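Local coordinates for uncharacterized protein (Bacteroides vulgatus, PDB 4FMR), which is of unknown function but probably binds DNA, through an HU/IHF-like domain joined to an immunoglobulin-like domain, at the interface of chains A and B. Sequence-based numbering; all coordinates share one arbitrary frame. Chains: chain A/B, uncharacterized hypothetical protein.

The interface of chains A and B. Residues chain A 76, 81, 107-110; chain B 145, 147, 238.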
ATOM      1  N   ASN A  76       2.709 -13.096  -1.851  1.00 31.55           N
ATOM      2  CA  ASN A  76       3.996 -12.444  -2.050  1.00 31.43           C
ATOM      3  C   ASN A  76       4.528 -12.708  -3.476  1.00 38.20           C
ATOM      4  O   ASN A  76       4.800 -13.850  -3.849  1.00 35.98           O
ATOM      5  CB  ASN A  76       5.018 -12.926  -0.969  1.00 33.95           C
ATOM      6  CG  ASN A  76       6.447 -12.445  -1.165  1.00 62.63           C
ATOM      7  OD1 ASN A  76       6.703 -11.359  -1.705  1.00 60.80           O
ATOM      8  ND2 ASN A  76       7.423 -13.244  -0.733  1.00 51.21           N
ATOM      9  N   ARG A  81       3.729  -7.601  -1.646  1.00 30.37           N
ATOM     10  CA  ARG A  81       3.091  -8.521  -0.717  1.00 30.72           C
ATOM     11  C   ARG A  81       1.747  -7.892  -0.400  1.00 33.64           C
ATOM     12  O   ARG A  81       1.678  -6.678  -0.173  1.00 33.81           O
ATOM     13  CB  ARG A  81       3.951  -8.833   0.532  1.00 29.51           C
ATOM     14  CG  ARG A  81       3.281  -9.776   1.520  1.00 25.97           C
ATOM     15  CD  ARG A  81       2.428  -8.999   2.504  1.00 29.96           C
ATOM     16  NE  ARG A  81       2.078  -9.825   3.651  1.00 34.49           N
ATOM     17  CZ  ARG A  81       1.447  -9.376   4.720  1.00 38.42           C
ATOM     18  NH1 ARG A  81       1.099  -8.097   4.807  1.00 26.71           N
ATOM     19  NH2 ARG A  81       1.200 -10.188   5.733  1.00 30.14           N
ATOM     20  N   THR A 107       2.303  -3.909   0.146  1.00 30.00           N
ATOM     21  CA  THR A 107       3.591  -3.375   0.548  1.00 30.14           C
ATOM     22  C   THR A 107       4.580  -3.722  -0.564  1.00 34.09           C
ATOM     23  O   THR A 107       4.386  -4.709  -1.243  1.00 34.14           O
ATOM     24  CB  THR A 107       4.005  -3.861   1.953  1.00 37.05           C
ATOM     25  OG1 THR A 107       5.156  -3.121   2.345  1.00 39.97           O
ATOM     26  CG2 THR A 107       4.328  -5.382   2.012  1.00 36.11           C
ATOM     27  N   GLN A 108       5.620  -2.903  -0.763  1.00 31.64           N
ATOM     28  CA  GLN A 108       6.604  -3.167  -1.814  1.00 30.68           C
ATOM     29  C   GLN A 108       7.329  -4.528  -1.557  1.00 32.84           C
ATOM     30  O   GLN A 108       7.579  -4.927  -0.412  1.00 29.16           O
ATOM     31  CB  GLN A 108       7.605  -2.000  -1.936  1.00 31.90           C
ATOM     32  CG  GLN A 108       8.665  -1.946  -0.826  1.00 26.92           C
ATOM     33  CD  GLN A 108       9.545  -0.733  -0.911  1.00 39.10           C
ATOM     34  OE1 GLN A 108       9.213   0.255  -1.553  1.00 35.84           O
ATOM     35  NE2 GLN A 108      10.670  -0.757  -0.210  1.00 30.27           N
ATOM     36  N   GLY A 109       7.621  -5.227  -2.650  1.00 30.47           N
ATOM     37  CA  GLY A 109       8.303  -6.510  -2.595  1.00 30.18           C
ATOM     38  C   GLY A 109       9.805  -6.385  -2.805  1.00 33.04           C
ATOM     39  O   GLY A 109      10.326  -5.289  -3.067  1.00 31.15           O
ATOM     40  N   LYS A 110      10.498  -7.521  -2.710  1.00 29.73           N
ATOM     41  CA  LYS A 110      11.950  -7.589  -2.829  1.00 31.42           C
ATOM     42  C   LYS A 110      12.468  -6.960  -4.160  1.00 34.89           C
ATOM     43  O   LYS A 110      13.470  -6.262  -4.129  1.00 35.19           O
ATOM     44  CB  LYS A 110      12.458  -9.047  -2.703  1.00 32.77           C
ATOM     45  CG  LYS A 110      13.967  -9.082  -2.506  1.00 45.37           C
ATOM     46  CD  LYS A 110      14.563 -10.475  -2.547  1.00 52.33           C
ATOM     47  CE  LYS A 110      16.051 -10.398  -2.279  1.00 50.93           C
ATOM     48  NZ  LYS A 110      16.716 -11.705  -2.467  1.00 55.20           N
TER
ATOM     49  N   ASP B 145      -0.563  -3.765   8.578  1.00 34.83           N
ATOM     50  CA  ASP B 145      -0.992  -4.954   7.834  1.00 35.38           C
ATOM     51  C   ASP B 145      -0.054  -6.178   8.106  1.00 37.48           C
ATOM     52  O   ASP B 145      -0.102  -7.149   7.373  1.00 36.04           O
ATOM     53  CB  ASP B 145      -1.040  -4.628   6.321  1.00 35.83           C
ATOM     54  CG  ASP B 145       0.271  -4.153   5.711  1.00 42.46           C
ATOM     55  OD1 ASP B 145       1.269  -4.000   6.466  1.00 43.28           O
ATOM     56  OD2 ASP B 145       0.296  -3.894   4.493  1.00 44.18           O
ATOM     57  N   SER B 147       3.204  -6.140   7.827  1.00 32.72           N
ATOM     58  CA  SER B 147       4.410  -5.981   7.035  1.00 32.29           C
ATOM     59  C   SER B 147       5.409  -5.292   7.973  1.00 36.94           C
ATOM     60  O   SER B 147       4.995  -4.493   8.817  1.00 34.94           O
ATOM     61  CB  SER B 147       4.155  -5.202   5.747  1.00 35.80           C
ATOM     62  OG  SER B 147       3.794  -3.867   6.053  1.00 42.57           O
ATOM     63  N   TYR B 238       5.142 -10.258   7.086  1.00 30.85           N
ATOM     64  CA  TYR B 238       5.992 -10.067   5.927  1.00 30.00           C
ATOM     65  C   TYR B 238       7.177  -9.212   6.348  1.00 34.28           C
ATOM     66  O   TYR B 238       7.001  -8.118   6.894  1.00 31.96           O
ATOM     67  CB  TYR B 238       5.251  -9.454   4.737  1.00 29.71           C
ATOM     68  CG  TYR B 238       6.191  -9.160   3.584  1.00 29.62           C
ATOM     69  CD1 TYR B 238       6.603 -10.171   2.716  1.00 31.30           C
ATOM     70  CD2 TYR B 238       6.689  -7.873   3.373  1.00 29.07           C
ATOM     71  CE1 TYR B 238       7.522  -9.919   1.698  1.00 34.34           C
ATOM     72  CE2 TYR B 238       7.616  -7.611   2.366  1.00 29.67           C
ATOM     73  CZ  TYR B 238       8.018  -8.632   1.519  1.00 40.08           C
ATOM     74  OH  TYR B 238       8.889  -8.366   0.488  1.00 39.13           O
TER
HETATM   75  O   HOH W   1      -1.033 -10.057   7.857  1.00 37.87           O
HETATM   76  O   HOH W   2       0.781  -6.070   3.060  1.00 38.65           O
HETATM   77  O   HOH W   3       8.876  -9.940  -1.647  1.00 39.55           O
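The backbone carbonyl O of B:Asp145 is gripped by A:Arg81 and by a water. A:Arg81 NH1 donates to the backbone O of B:Asp145 at 3.0 Å. The bond is nearly straight, 172° at H. It lies in the guanidinium plane but reaches the oxygen from above the carbonyl plane. Water 1 links the same O to A:Arg81 NH2. Water 2 bridges NH1 and the carboxylate OD2 of B:Asp145, whose charged atoms are not in direct contact. B:Asp145 OD1 accepts from the hydroxyl OG of B:Ser147 at 2.6 Å, on its syn side, and also from the B:Ser147 backbone N. These bonds probably fix the carboxylate's rotation.

A:Arg81 also runs over one face of the B:Tyr238 ring, with CB 3.7 Å from the ring centroid. A bend at chi2 (-88°) lets the chain follow the ring and still bring the guanidinium to B:Asp145. The two side chains run antiparallel alongside each other. A:Thr107 CG2 packs on B:Tyr238 CD2 and B:Ser147 CB. B:Tyr238 OH, at the ring's tip, contacts water 3 at 2.7 Å, which also contacts A:Asn76 OD1 and A:Lys110 N. An alanine in place of A:Arg81 would probably leave the B:Asp145 carbonyl without the NH1 bond and open a gap where CG and CD pack against B:Tyr238.

The patch joins strands 80-87 and 101-108 of chain A's DNA-binding domain to strands 147-149 and 231-240 of chain B's immunoglobulin-like region. The two-fold repeats it with the chains exchanged, in what may be a biological dimer.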